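Long-range contacts in binding domain (Hc) of Paraclostridial Mosquitocidal Protein 1 (Paraclostridium bifermentans, PDB 6HOX), which forms the receptor-binding part of an Anopheles-targeting clostridial neurotoxin, serving host nerve cell targeting: residues K316-N321 and K338-G343; I106-E111 and L127-L132; V115-N120 and I199-P204. All blocks are in the same frame, centred on the assembly; numbering follows the deposited sequence.

How the contacts relate
After strand 89-96 the chain forms the loop 106-111, and contact 2 closes when it returns through the 127-132 hairpin. Strand 116-118 lies within that loop, and 199-204 returns to its end, closing the long loop of contact 3, so contacts 2 and 3 cross along the chain. Their centres are 22 Å apart, and both reach the sheet in which strands 116-118 and 122-128 are neighbours, within the N-terminal receptor-binding region. Contact 1 follows in series, closing the short loop between strands 316-320 and 333-339 in the C-terminal receptor-binding region. Its centre lies 39 Å from that of contact 2 and 52 Å from that of contact 3, across the chain's centre.

Contact 1: residues K316-N321 and K338-G343; sequences KVKIIN and KFENYG
K318 and K338 face each other as an antiparallel hydrogen-bonded pair, and their backbones supply two of the three direct hydrogen bonds. K318 N donates to K338 O at 2.9 Å, within the carbonyl plane, and K338 N returns a straighter bond to K318 O (2.8 Å, N-H...O 167°). V317 and F339 form the adjoining non-hydrogen-bonded pair. Beyond it the pairing continues into a turn, where E340 N reaches K316 O at 3.1 Å; a water also donates to K316 O while accepting from N341 N.

The charged groups gather on the face of K318 and K338. The side chain of E340, bent at chi2 (-65°), meets the extended chain of K318 at about a right angle, with OE2 3.3 Å from K318 CD. K338 NZ makes a salt bridge to E340 OE2 at 3.4 Å; that of K318 NZ to E340 OE1 is long, 3.6 Å. K318 NZ has a further, weak bond to N260.

On the other face V317 CG1 stands over the centre of the F339 ring, 4.0 Å from its centroid and 7° off the normal, a CH-pi contact. L275 touches both side chains from strand 275-280.

Backbone hydrogen bonds thus join strands 316-320 and 333-339 of this trefoil-like, C-terminal receptor-binding region, flanked by a largely charged face, with I320 CG1 beside the aliphatic chain of K338, and by the buried V317-F339 face. One carboxylate serves two ammonium groups, which probably eases the repulsion between K318 NZ and K338 NZ, 5.3 Å apart.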
ATOM      1  N   LYS A 316      10.109  -0.773  19.418  1.00 31.42           N
ATOM      2  CA  LYS A 316       8.859  -0.166  19.004  1.00 35.03           C
ATOM      3  C   LYS A 316       8.956   1.352  19.226  1.00 31.17           C
ATOM      4  O   LYS A 316       9.573   1.780  20.201  1.00 26.91           O
ATOM      5  CB  LYS A 316       7.697  -0.770  19.796  1.00 38.30           C
ATOM      6  CG  LYS A 316       7.533  -2.273  19.622  1.00 43.96           C
ATOM      7  CD  LYS A 316       6.759  -2.639  18.379  1.00 46.47           C
ATOM      8  CE  LYS A 316       5.261  -2.590  18.593  1.00 48.34           C
ATOM      9  NZ  LYS A 316       4.542  -2.143  17.377  1.00 52.11           N
ATOM     10  N   VAL A 317       8.328   2.139  18.334  1.00 28.77           N
ATOM     11  CA  VAL A 317       8.292   3.622  18.436  1.00 28.91           C
ATOM     12  C   VAL A 317       6.859   4.156  18.292  1.00 29.89           C
ATOM     13  O   VAL A 317       5.992   3.552  17.665  1.00 30.80           O
ATOM     14  CB  VAL A 317       9.216   4.296  17.403  1.00 28.32           C
ATOM     15  CG1 VAL A 317      10.620   3.724  17.441  1.00 28.71           C
ATOM     16  CG2 VAL A 317       8.658   4.213  15.983  1.00 31.01           C
ATOM     17  N   LYS A 318       6.649   5.340  18.862  1.00 28.64           N
ATOM     18  CA  LYS A 318       5.462   6.140  18.647  1.00 28.98           C
ATOM     19  C   LYS A 318       5.907   7.534  18.233  1.00 27.21           C
ATOM     20  O   LYS A 318       6.917   8.048  18.781  1.00 27.35           O
ATOM     21  CB  LYS A 318       4.644   6.284  19.931  1.00 32.65           C
ATOM     22  CG  LYS A 318       3.841   5.060  20.317  1.00 35.42           C
ATOM     23  CD  LYS A 318       2.909   5.318  21.472  1.00 37.34           C
ATOM     24  CE  LYS A 318       2.025   4.129  21.778  1.00 38.85           C
ATOM     25  NZ  LYS A 318       1.221   4.380  22.992  1.00 43.16           N
ATOM     26  N   ILE A 319       5.143   8.142  17.319  1.00 25.27           N
ATOM     27  CA  ILE A 319       5.356   9.519  16.872  1.00 23.06           C
ATOM     28  C   ILE A 319       4.483  10.398  17.770  1.00 23.89           C
ATOM     29  O   ILE A 319       3.298  10.154  17.914  1.00 23.12           O
ATOM     30  CB  ILE A 319       5.019   9.690  15.369  1.00 23.00           C
ATOM     31  CG1 ILE A 319       5.697   8.637  14.487  1.00 22.93           C
ATOM     32  CG2 ILE A 319       5.343  11.100  14.910  1.00 24.04           C
ATOM     33  CD1 ILE A 319       5.164   8.562  13.064  1.00 23.64           C
ATOM     34  N   ILE A 320       5.092  11.403  18.398  1.00 25.72           N
ATOM     35  CA  ILE A 320       4.430  12.217  19.400  1.00 28.55           C
ATOM     36  C   ILE A 320       4.579  13.697  19.028  1.00 29.16           C
ATOM     37  O   ILE A 320       5.640  14.144  18.607  1.00 30.89           O
ATOM     38  CB  ILE A 320       5.018  11.929  20.791  1.00 31.59           C
ATOM     39  CG1 ILE A 320       4.861  10.456  21.168  1.00 31.99           C
ATOM     40  CG2 ILE A 320       4.391  12.839  21.843  1.00 35.32           C
ATOM     41  CD1 ILE A 320       3.445  10.047  21.388  1.00 32.14           C
ATOM     42  N   ASN A 321       3.494  14.445  19.216  1.00 29.42           N
ATOM     43  CA  ASN A 321       3.442  15.863  18.924  1.00 30.06           C
ATOM     44  C   ASN A 321       2.327  16.445  19.782  1.00 32.49           C
ATOM     45  O   ASN A 321       1.158  16.206  19.506  1.00 30.59           O
ATOM     46  CB  ASN A 321       3.209  16.114  17.430  1.00 30.37           C
ATOM     47  CG  ASN A 321       2.977  17.564  17.055  1.00 32.91           C
ATOM     48  OD1 ASN A 321       3.191  18.468  17.864  1.00 29.97           O
ATOM     49  ND2 ASN A 321       2.566  17.797  15.814  1.00 30.21           N
ATOM     50  N   LYS A 338       9.473   8.517  19.908  1.00 27.69           N
ATOM     51  CA  LYS A 338       9.590   8.005  21.255  1.00 29.74           C
ATOM     52  C   LYS A 338       9.770   6.487  21.196  1.00 30.83           C
ATOM     53  O   LYS A 338       8.994   5.761  20.541  1.00 30.04           O
ATOM     54  CB  LYS A 338       8.336   8.376  22.045  1.00 32.46           C
ATOM     55  CG  LYS A 338       8.225   7.823  23.459  1.00 35.85           C
ATOM     56  CD  LYS A 338       6.871   8.169  24.058  1.00 40.05           C
ATOM     57  CE  LYS A 338       6.414   7.228  25.151  1.00 45.16           C
ATOM     58  NZ  LYS A 338       4.942   7.299  25.340  1.00 52.30           N
ATOM     59  N   PHE A 339      10.789   6.018  21.915  1.00 29.36           N
ATOM     60  CA  PHE A 339      11.097   4.618  21.996  1.00 32.89           C
ATOM     61  C   PHE A 339      10.356   4.006  23.193  1.00 35.93           C
ATOM     62  O   PHE A 339      10.737   4.217  24.337  1.00 37.64           O
ATOM     63  CB  PHE A 339      12.611   4.457  22.065  1.00 33.32           C
ATOM     64  CG  PHE A 339      13.281   4.598  20.728  1.00 32.69           C
ATOM     65  CD1 PHE A 339      13.169   5.771  19.994  1.00 34.76           C
ATOM     66  CD2 PHE A 339      14.019   3.552  20.199  1.00 32.69           C
ATOM     67  CE1 PHE A 339      13.780   5.892  18.752  1.00 33.03           C
ATOM     68  CE2 PHE A 339      14.622   3.674  18.955  1.00 33.10           C
ATOM     69  CZ  PHE A 339      14.500   4.841  18.237  1.00 32.00           C
ATOM     70  N   GLU A 340       9.322   3.218  22.884  1.00 38.56           N
ATOM     71  CA  GLU A 340       8.368   2.638  23.817  1.00 42.15           C
ATOM     72  C   GLU A 340       9.040   1.674  24.813  1.00 41.40           C
ATOM     73  O   GLU A 340       8.581   1.556  25.955  1.00 41.19           O
ATOM     74  CB  GLU A 340       7.282   1.892  23.035  1.00 45.92           C
ATOM     75  CG  GLU A 340       6.373   2.805  22.220  1.00 54.73           C
ATOM     76  CD  GLU A 340       5.519   3.758  23.050  1.00 59.84           C
ATOM     77  OE1 GLU A 340       4.575   3.275  23.718  1.00 63.21           O
ATOM     78  OE2 GLU A 340       5.800   4.984  23.033  1.00 59.69           O
ATOM     79  N   ASN A 341      10.086   0.965  24.380  1.00 40.33           N
ATOM     80  CA  ASN A 341      10.824   0.027  25.246  1.00 42.85           C
ATOM     81  C   ASN A 341      11.411   0.768  26.461  1.00 42.27           C
ATOM     82  O   ASN A 341      11.594   0.181  27.508  1.00 41.16           O
ATOM     83  CB  ASN A 341      11.961  -0.696  24.513  1.00 43.31           C
ATOM     84  CG  ASN A 341      11.505  -1.745  23.517  1.00 46.30           C
ATOM     85  OD1 ASN A 341      10.315  -2.004  23.358  1.00 49.12           O
ATOM     86  ND2 ASN A 341      12.458  -2.356  22.834  1.00 47.19           N
ATOM     87  N   TYR A 342      11.719   2.055  26.295  1.00 41.90           N
ATOM     88  CA  TYR A 342      12.382   2.864  27.311  1.00 41.73           C
ATOM     89  C   TYR A 342      11.401   3.771  28.059  1.00 43.75           C
ATOM     90  O   TYR A 342      11.729   4.290  29.123  1.00 51.33           O
ATOM     91  CB  TYR A 342      13.463   3.727  26.666  1.00 38.95           C
ATOM     92  CG  TYR A 342      14.651   2.955  26.154  1.00 39.66           C
ATOM     93  CD1 TYR A 342      15.699   2.640  27.001  1.00 40.52           C
ATOM     94  CD2 TYR A 342      14.737   2.539  24.832  1.00 38.60           C
ATOM     95  CE1 TYR A 342      16.809   1.947  26.549  1.00 39.18           C
ATOM     96  CE2 TYR A 342      15.836   1.836  24.364  1.00 37.06           C
ATOM     97  CZ  TYR A 342      16.875   1.539  25.230  1.00 39.12           C
ATOM     98  OH  TYR A 342      17.979   0.866  24.817  1.00 38.04           O
ATOM     99  N   GLY A 343      10.245   4.040  27.462  1.00 43.13           N
ATOM    100  CA  GLY A 343       9.207   4.806  28.104  1.00 45.52           C
ATOM    101  C   GLY A 343       9.369   6.306  27.923  1.00 45.59           C
ATOM    102  O   GLY A 343       8.394   6.980  27.632  1.00 51.06           O
TER
HETATM  103  O   HOH W   1      11.663   1.150  21.936  1.00 37.33           O

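Contact 2: residues I106-E111 and L127-L132; sequences IDLGIE and LKDGNL
K128 and D129, at the start of a tight hairpin turn, meet the loop residues E111 and G109 with different parts of their side chains. K128 is extended, CG anti to the backbone N (chi1 -177°), and its aliphatic chain crosses that of E111 obliquely, with K128 CD 3.8 Å from E111 CG. Farther out, K128 CE lies 3.7 Å from G109 O. The carboxylate of E111 has its salt bridge elsewhere, with R135 on strand 131-137.

D129 makes the direct polar link. Its OD1 receives G109 N at 2.7 Å with an almost straight N-H...O angle of 173°, using the syn lone pair. The same oxygen lies 3.2 Å from L108 CD1, so the leucine tip borders the bonded carboxylate.

A water also ties the backbones together, donating to D107 O and I110 O and accepting from D129 N. E111 CA places a C-H against L127 O at 3.3 Å.

Two beta turns meet here. D107 to I110 is type II, closed by I110 N to D107 O, whereas K128 to N131 is type I', the two-residue turn of a tight beta-hairpin joining strands 122-128 and 131-137 in the N-terminal receptor-binding region.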
ATOM      1  N   ILE A 106      -2.020 -23.814  -1.330  1.00 37.06           N
ATOM      2  CA  ILE A 106      -3.101 -24.746  -1.610  1.00 40.04           C
ATOM      3  C   ILE A 106      -3.841 -24.318  -2.888  1.00 38.54           C
ATOM      4  O   ILE A 106      -4.544 -25.116  -3.468  1.00 35.28           O
ATOM      5  CB  ILE A 106      -4.071 -24.879  -0.421  1.00 43.28           C
ATOM      6  CG1 ILE A 106      -4.939 -26.133  -0.554  1.00 46.94           C
ATOM      7  CG2 ILE A 106      -4.937 -23.637  -0.265  1.00 45.06           C
ATOM      8  CD1 ILE A 106      -5.923 -26.328   0.579  1.00 47.42           C
ATOM      9  N   ASP A 107      -3.661 -23.061  -3.309  1.00 35.50           N
ATOM     10  CA  ASP A 107      -4.288 -22.503  -4.491  1.00 35.24           C
ATOM     11  C   ASP A 107      -3.241 -22.230  -5.576  1.00 35.28           C
ATOM     12  O   ASP A 107      -3.495 -21.453  -6.498  1.00 37.58           O
ATOM     13  CB  ASP A 107      -5.041 -21.216  -4.138  1.00 33.77           C
ATOM     14  CG  ASP A 107      -6.266 -21.480  -3.298  1.00 34.92           C
ATOM     15  OD1 ASP A 107      -6.982 -22.455  -3.618  1.00 38.86           O
ATOM     16  OD2 ASP A 107      -6.488 -20.722  -2.327  1.00 35.53           O
ATOM     17  N   LEU A 108      -2.081 -22.889  -5.482  1.00 38.32           N
ATOM     18  CA  LEU A 108      -1.005 -22.700  -6.438  1.00 40.05           C
ATOM     19  C   LEU A 108      -1.538 -23.061  -7.831  1.00 39.98           C
ATOM     20  O   LEU A 108      -2.162 -24.096  -7.999  1.00 36.67           O
ATOM     21  CB  LEU A 108       0.181 -23.579  -6.020  1.00 45.09           C
ATOM     22  CG  LEU A 108       1.449 -23.488  -6.872  1.00 50.71           C
ATOM     23  CD1 LEU A 108       1.745 -22.065  -7.312  1.00 54.34           C
ATOM     24  CD2 LEU A 108       2.643 -24.047  -6.114  1.00 53.07           C
ATOM     25  N   GLY A 109      -1.351 -22.152  -8.794  1.00 39.60           N
ATOM     26  CA  GLY A 109      -1.699 -22.385 -10.185  1.00 39.96           C
ATOM     27  C   GLY A 109      -3.197 -22.325 -10.448  1.00 41.22           C
ATOM     28  O   GLY A 109      -3.616 -22.509 -11.599  1.00 38.67           O
ATOM     29  N   ILE A 110      -3.997 -22.034  -9.410  1.00 37.91           N
ATOM     30  CA  ILE A 110      -5.469 -21.989  -9.514  1.00 40.20           C
ATOM     31  C   ILE A 110      -5.943 -20.529  -9.440  1.00 35.29           C
ATOM     32  O   ILE A 110      -5.716 -19.870  -8.425  1.00 36.87           O
ATOM     33  CB  ILE A 110      -6.101 -22.851  -8.403  1.00 43.88           C
ATOM     34  CG1 ILE A 110      -5.706 -24.327  -8.537  1.00 46.96           C
ATOM     35  CG2 ILE A 110      -7.616 -22.683  -8.365  1.00 42.34           C
ATOM     36  CD1 ILE A 110      -5.600 -25.041  -7.211  1.00 48.59           C
ATOM     37  N   GLU A 111      -6.577 -20.043 -10.519  1.00 31.79           N
ATOM     38  CA  GLU A 111      -7.252 -18.732 -10.566  1.00 32.70           C
ATOM     39  C   GLU A 111      -8.501 -18.795  -9.689  1.00 29.95           C
ATOM     40  O   GLU A 111      -9.253 -19.727  -9.820  1.00 30.98           O
ATOM     41  CB  GLU A 111      -7.820 -18.367 -11.938  1.00 34.54           C
ATOM     42  CG  GLU A 111      -6.821 -17.895 -12.954  1.00 39.79           C
ATOM     43  CD  GLU A 111      -7.450 -17.319 -14.219  1.00 41.92           C
ATOM     44  OE1 GLU A 111      -8.625 -16.888 -14.169  1.00 46.09           O
ATOM     45  OE2 GLU A 111      -6.751 -17.275 -15.244  1.00 43.48           O
ATOM     46  N   LEU A 127      -7.580 -13.613  -8.868  1.00 26.99           N
ATOM     47  CA  LEU A 127      -6.266 -13.724  -8.305  1.00 29.59           C
ATOM     48  C   LEU A 127      -5.682 -15.077  -8.691  1.00 28.59           C
ATOM     49  O   LEU A 127      -6.413 -16.068  -8.777  1.00 29.17           O
ATOM     50  CB  LEU A 127      -6.365 -13.578  -6.784  1.00 31.51           C
ATOM     51  CG  LEU A 127      -6.860 -12.219  -6.291  1.00 36.58           C
ATOM     52  CD1 LEU A 127      -7.080 -12.234  -4.779  1.00 40.15           C
ATOM     53  CD2 LEU A 127      -5.881 -11.121  -6.676  1.00 36.87           C
ATOM     54  N   LYS A 128      -4.364 -15.084  -8.907  1.00 29.93           N
ATOM     55  CA  LYS A 128      -3.613 -16.272  -9.258  1.00 31.46           C
ATOM     56  C   LYS A 128      -2.139 -16.108  -8.862  1.00 31.65           C
ATOM     57  O   LYS A 128      -1.467 -15.197  -9.337  1.00 29.47           O
ATOM     58  CB  LYS A 128      -3.693 -16.498 -10.768  1.00 33.04           C
ATOM     59  CG  LYS A 128      -2.994 -17.762 -11.249  1.00 35.41           C
ATOM     60  CD  LYS A 128      -2.981 -17.912 -12.743  1.00 36.21           C
ATOM     61  CE  LYS A 128      -2.606 -19.312 -13.170  1.00 39.64           C
ATOM     62  NZ  LYS A 128      -2.571 -19.430 -14.646  1.00 43.94           N
ATOM     63  N   ASP A 129      -1.640 -16.992  -7.993  1.00 33.31           N
ATOM     64  CA  ASP A 129      -0.199 -17.037  -7.669  1.00 35.71           C
ATOM     65  C   ASP A 129       0.311 -15.634  -7.331  1.00 34.44           C
ATOM     66  O   ASP A 129       1.270 -15.149  -7.940  1.00 35.79           O
ATOM     67  CB  ASP A 129       0.612 -17.590  -8.839  1.00 35.59           C
ATOM     68  CG  ASP A 129       0.187 -18.989  -9.221  1.00 36.60           C
ATOM     69  OD1 ASP A 129      -0.219 -19.740  -8.309  1.00 36.59           O
ATOM     70  OD2 ASP A 129       0.258 -19.308 -10.432  1.00 46.18           O
ATOM     71  N   GLY A 130      -0.390 -14.971  -6.412  1.00 30.55           N
ATOM     72  CA  GLY A 130      -0.004 -13.657  -5.906  1.00 31.39           C
ATOM     73  C   GLY A 130      -0.154 -12.516  -6.905  1.00 28.70           C
ATOM     74  O   GLY A 130       0.303 -11.400  -6.630  1.00 28.25           O
ATOM     75  N   ASN A 131      -0.745 -12.800  -8.068  1.00 27.79           N
ATOM     76  CA  ASN A 131      -0.890 -11.855  -9.160  1.00 27.53           C
ATOM     77  C   ASN A 131      -2.389 -11.666  -9.452  1.00 28.08           C
ATOM     78  O   ASN A 131      -3.238 -12.265  -8.814  1.00 30.97           O
ATOM     79  CB  ASN A 131      -0.053 -12.292 -10.367  1.00 27.56           C
ATOM     80  CG  ASN A 131       1.372 -11.780 -10.288  1.00 28.71           C
ATOM     81  OD1 ASN A 131       1.642 -10.614 -10.581  1.00 31.59           O
ATOM     82  ND2 ASN A 131       2.283 -12.637  -9.875  1.00 28.37           N
ATOM     83  N   LEU A 132      -2.691 -10.753 -10.372  1.00 29.99           N
ATOM     84  CA  LEU A 132      -4.051 -10.316 -10.697  1.00 29.05           C
ATOM     85  C   LEU A 132      -4.327 -10.732 -12.140  1.00 25.80           C
ATOM     86  O   LEU A 132      -3.417 -10.674 -12.977  1.00 23.22           O
ATOM     87  CB  LEU A 132      -4.125  -8.794 -10.518  1.00 32.56           C
ATOM     88  CG  LEU A 132      -5.512  -8.179 -10.328  1.00 37.39           C
ATOM     89  CD1 LEU A 132      -6.124  -8.575  -9.002  1.00 40.31           C
ATOM     90  CD2 LEU A 132      -5.436  -6.671 -10.414  1.00 42.80           C
TER
HETATM   91  O   HOH W   2      -3.817 -18.865  -7.019  1.00 29.62           O

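Contact 3: residues V115-N120 and I199-P204; sequences VNNMDN and IDNNSP
An Asx turn at N201, with OD1 accepting from S203 N, shapes the loop that meets the end of strand 116-118 through N117 and D119. The N117 and N201 amides reach tip to tip with their planes 69° apart. N201 ND2 donates to N117 O at 3.0 Å, in the amide plane of N201 but above the carbonyl plane of N117. N117 CG is anti to its backbone N (chi1 -173°), and ND2 makes three weak bonds, to P204 O (3.0 Å), N201 OD1 (3.2 Å) and S203 O; two N-H groups among three acceptors fit this bent geometry.

Both asparagine OD1 atoms also bond K77 NZ, linking the two amides. In the concanavalin-like N-terminal receptor-binding region, this contact joins the end of strand 116-118, which pairs with strand 122-128, to the loop leading into strand 205-207; backbone pairing of N116 with I206 continues the junction.

The exposed D119 slides past N201 in the opposite direction, carboxylate and amide planes 55° apart. D119 OD1 accepts from S203 OG at 2.6 Å through its anti lone pair and lies 3.2 Å from N201 CB. A water bridges D119 OD1 to N202 N, another N117 OD1 to I199 O.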
ATOM      1  N   VAL A 115     -14.090 -10.421  -8.434  1.00 21.94           N
ATOM      2  CA  VAL A 115     -15.211  -9.697  -8.997  1.00 22.20           C
ATOM      3  C   VAL A 115     -15.552 -10.372 -10.326  1.00 22.73           C
ATOM      4  O   VAL A 115     -14.682 -10.524 -11.170  1.00 22.63           O
ATOM      5  CB  VAL A 115     -14.913  -8.203  -9.208  1.00 22.31           C
ATOM      6  CG1 VAL A 115     -16.183  -7.452  -9.576  1.00 21.62           C
ATOM      7  CG2 VAL A 115     -14.228  -7.548  -8.011  1.00 22.37           C
ATOM      8  N   ASN A 116     -16.821 -10.758 -10.493  1.00 22.96           N
ATOM      9  CA  ASN A 116     -17.217 -11.675 -11.545  1.00 23.70           C
ATOM     10  C   ASN A 116     -18.462 -11.114 -12.235  1.00 24.56           C
ATOM     11  O   ASN A 116     -19.462 -10.834 -11.581  1.00 23.75           O
ATOM     12  CB  ASN A 116     -17.375 -13.090 -10.990  1.00 23.32           C
ATOM     13  CG  ASN A 116     -17.826 -14.077 -12.042  1.00 25.71           C
ATOM     14  OD1 ASN A 116     -18.717 -13.774 -12.820  1.00 26.41           O
ATOM     15  ND2 ASN A 116     -17.223 -15.250 -12.075  1.00 27.07           N
ATOM     16  N   ASN A 117     -18.335 -10.850 -13.544  1.00 25.52           N
ATOM     17  CA  ASN A 117     -19.473 -10.588 -14.417  1.00 25.21           C
ATOM     18  C   ASN A 117     -19.345 -11.484 -15.655  1.00 24.51           C
ATOM     19  O   ASN A 117     -19.380 -11.007 -16.794  1.00 26.06           O
ATOM     20  CB  ASN A 117     -19.614  -9.120 -14.830  1.00 25.08           C
ATOM     21  CG  ASN A 117     -20.904  -8.861 -15.582  1.00 26.51           C
ATOM     22  OD1 ASN A 117     -20.925  -8.149 -16.588  1.00 26.78           O
ATOM     23  ND2 ASN A 117     -21.987  -9.479 -15.137  1.00 25.06           N
ATOM     24  N   MET A 118     -19.201 -12.783 -15.398  1.00 24.04           N
ATOM     25  CA  MET A 118     -19.003 -13.801 -16.410  1.00 26.21           C
ATOM     26  C   MET A 118     -20.127 -14.837 -16.307  1.00 26.98           C
ATOM     27  O   MET A 118     -20.330 -15.441 -15.255  1.00 26.61           O
ATOM     28  CB  MET A 118     -17.669 -14.512 -16.189  1.00 26.80           C
ATOM     29  CG  MET A 118     -17.318 -15.496 -17.276  1.00 26.74           C
ATOM     30  SD  MET A 118     -16.821 -14.652 -18.773  1.00 26.92           S
ATOM     31  CE  MET A 118     -15.129 -14.226 -18.341  1.00 25.47           C
ATOM     32  N   ASP A 119     -20.882 -15.017 -17.391  1.00 28.77           N
ATOM     33  CA  ASP A 119     -21.779 -16.181 -17.490  1.00 28.21           C
ATOM     34  C   ASP A 119     -21.232 -17.052 -18.627  1.00 28.48           C
ATOM     35  O   ASP A 119     -20.202 -17.736 -18.425  1.00 28.91           O
ATOM     36  CB  ASP A 119     -23.257 -15.764 -17.498  1.00 28.06           C
ATOM     37  CG  ASP A 119     -23.684 -14.735 -18.530  1.00 29.98           C
ATOM     38  OD1 ASP A 119     -24.507 -13.848 -18.175  1.00 29.65           O
ATOM     39  OD2 ASP A 119     -23.265 -14.879 -19.711  1.00 31.73           O
ATOM     40  N   ASN A 120     -21.879 -17.033 -19.799  1.00 26.80           N
ATOM     41  CA  ASN A 120     -21.305 -17.666 -20.978  1.00 27.82           C
ATOM     42  C   ASN A 120     -20.236 -16.736 -21.547  1.00 28.06           C
ATOM     43  O   ASN A 120     -19.283 -17.175 -22.201  1.00 28.84           O
ATOM     44  CB  ASN A 120     -22.353 -17.963 -22.057  1.00 28.19           C
ATOM     45  CG  ASN A 120     -21.755 -18.583 -23.302  1.00 25.91           C
ATOM     46  OD1 ASN A 120     -21.692 -17.952 -24.359  1.00 29.89           O
ATOM     47  ND2 ASN A 120     -21.296 -19.808 -23.192  1.00 22.10           N
ATOM     48  N   ILE A 199     -19.201  -8.732 -25.053  1.00 33.41           N
ATOM     49  CA  ILE A 199     -19.043  -9.413 -23.771  1.00 30.79           C
ATOM     50  C   ILE A 199     -20.231  -9.083 -22.855  1.00 31.83           C
ATOM     51  O   ILE A 199     -20.259  -9.525 -21.718  1.00 29.17           O
ATOM     52  CB  ILE A 199     -17.702  -9.043 -23.112  1.00 29.64           C
ATOM     53  CG1 ILE A 199     -17.621  -7.572 -22.697  1.00 32.38           C
ATOM     54  CG2 ILE A 199     -16.541  -9.443 -23.999  1.00 27.78           C
ATOM     55  CD1 ILE A 199     -16.560  -7.313 -21.641  1.00 32.51           C
ATOM     56  N   ASP A 200     -21.193  -8.300 -23.355  1.00 34.14           N
ATOM     57  CA  ASP A 200     -22.377  -7.937 -22.587  1.00 38.27           C
ATOM     58  C   ASP A 200     -23.129  -9.204 -22.183  1.00 35.05           C
ATOM     59  O   ASP A 200     -23.081 -10.236 -22.880  1.00 34.43           O
ATOM     60  CB  ASP A 200     -23.314  -7.012 -23.359  1.00 43.15           C
ATOM     61  CG  ASP A 200     -23.509  -7.441 -24.801  1.00 47.80           C
ATOM     62  OD1 ASP A 200     -22.497  -7.484 -25.554  1.00 51.00           O
ATOM     63  OD2 ASP A 200     -24.663  -7.748 -25.157  1.00 55.41           O
ATOM     64  N   ASN A 201     -23.821  -9.113 -21.042  1.00 30.65           N
ATOM     65  CA  ASN A 201     -24.642 -10.196 -20.558  1.00 29.14           C
ATOM     66  C   ASN A 201     -25.682  -9.582 -19.619  1.00 30.49           C
ATOM     67  O   ASN A 201     -25.627  -8.384 -19.332  1.00 29.98           O
ATOM     68  CB  ASN A 201     -23.802 -11.304 -19.910  1.00 29.32           C
ATOM     69  CG  ASN A 201     -23.066 -10.836 -18.664  1.00 28.36           C
ATOM     70  OD1 ASN A 201     -23.657 -10.207 -17.798  1.00 26.22           O
ATOM     71  ND2 ASN A 201     -21.785 -11.135 -18.551  1.00 24.91           N
ATOM     72  N   ASN A 202     -26.617 -10.415 -19.159  1.00 31.46           N
ATOM     73  CA  ASN A 202     -27.670  -9.981 -18.274  1.00 34.00           C
ATOM     74  C   ASN A 202     -27.429 -10.463 -16.840  1.00 32.10           C
ATOM     75  O   ASN A 202     -28.345 -10.396 -16.039  1.00 32.79           O
ATOM     76  CB  ASN A 202     -29.038 -10.484 -18.749  1.00 35.01           C
ATOM     77  CG  ASN A 202     -29.456  -9.870 -20.068  1.00 39.46           C
ATOM     78  OD1 ASN A 202     -29.722 -10.590 -21.028  1.00 44.29           O
ATOM     79  ND2 ASN A 202     -29.489  -8.546 -20.139  1.00 41.23           N
ATOM     80  N   SER A 203     -26.230 -10.964 -16.522  1.00 29.69           N
ATOM     81  CA  SER A 203     -25.942 -11.452 -15.174  1.00 27.93           C
ATOM     82  C   SER A 203     -25.536 -10.276 -14.274  1.00 26.32           C
ATOM     83  O   SER A 203     -25.134  -9.224 -14.763  1.00 25.63           O
ATOM     84  CB  SER A 203     -24.895 -12.529 -15.220  1.00 29.30           C
ATOM     85  OG  SER A 203     -25.402 -13.724 -15.790  1.00 29.19           O
ATOM     86  N   PRO A 204     -25.655 -10.368 -12.928  1.00 24.02           N
ATOM     87  CA  PRO A 204     -25.145  -9.304 -12.059  1.00 23.89           C
ATOM     88  C   PRO A 204     -23.610  -9.317 -11.966  1.00 23.77           C
ATOM     89  O   PRO A 204     -22.986 -10.288 -12.372  1.00 25.89           O
ATOM     90  CB  PRO A 204     -25.825  -9.604 -10.722  1.00 24.07           C
ATOM     91  CG  PRO A 204     -26.019 -11.103 -10.743  1.00 25.19           C
ATOM     92  CD  PRO A 204     -26.343 -11.427 -12.185  1.00 23.52           C
TER
HETATM   93  O   HOH W   3     -20.487  -7.955 -19.451  1.00 33.92           O
HETATM   94  O   HOH W   4     -26.739 -13.084 -19.673  1.00 40.63           O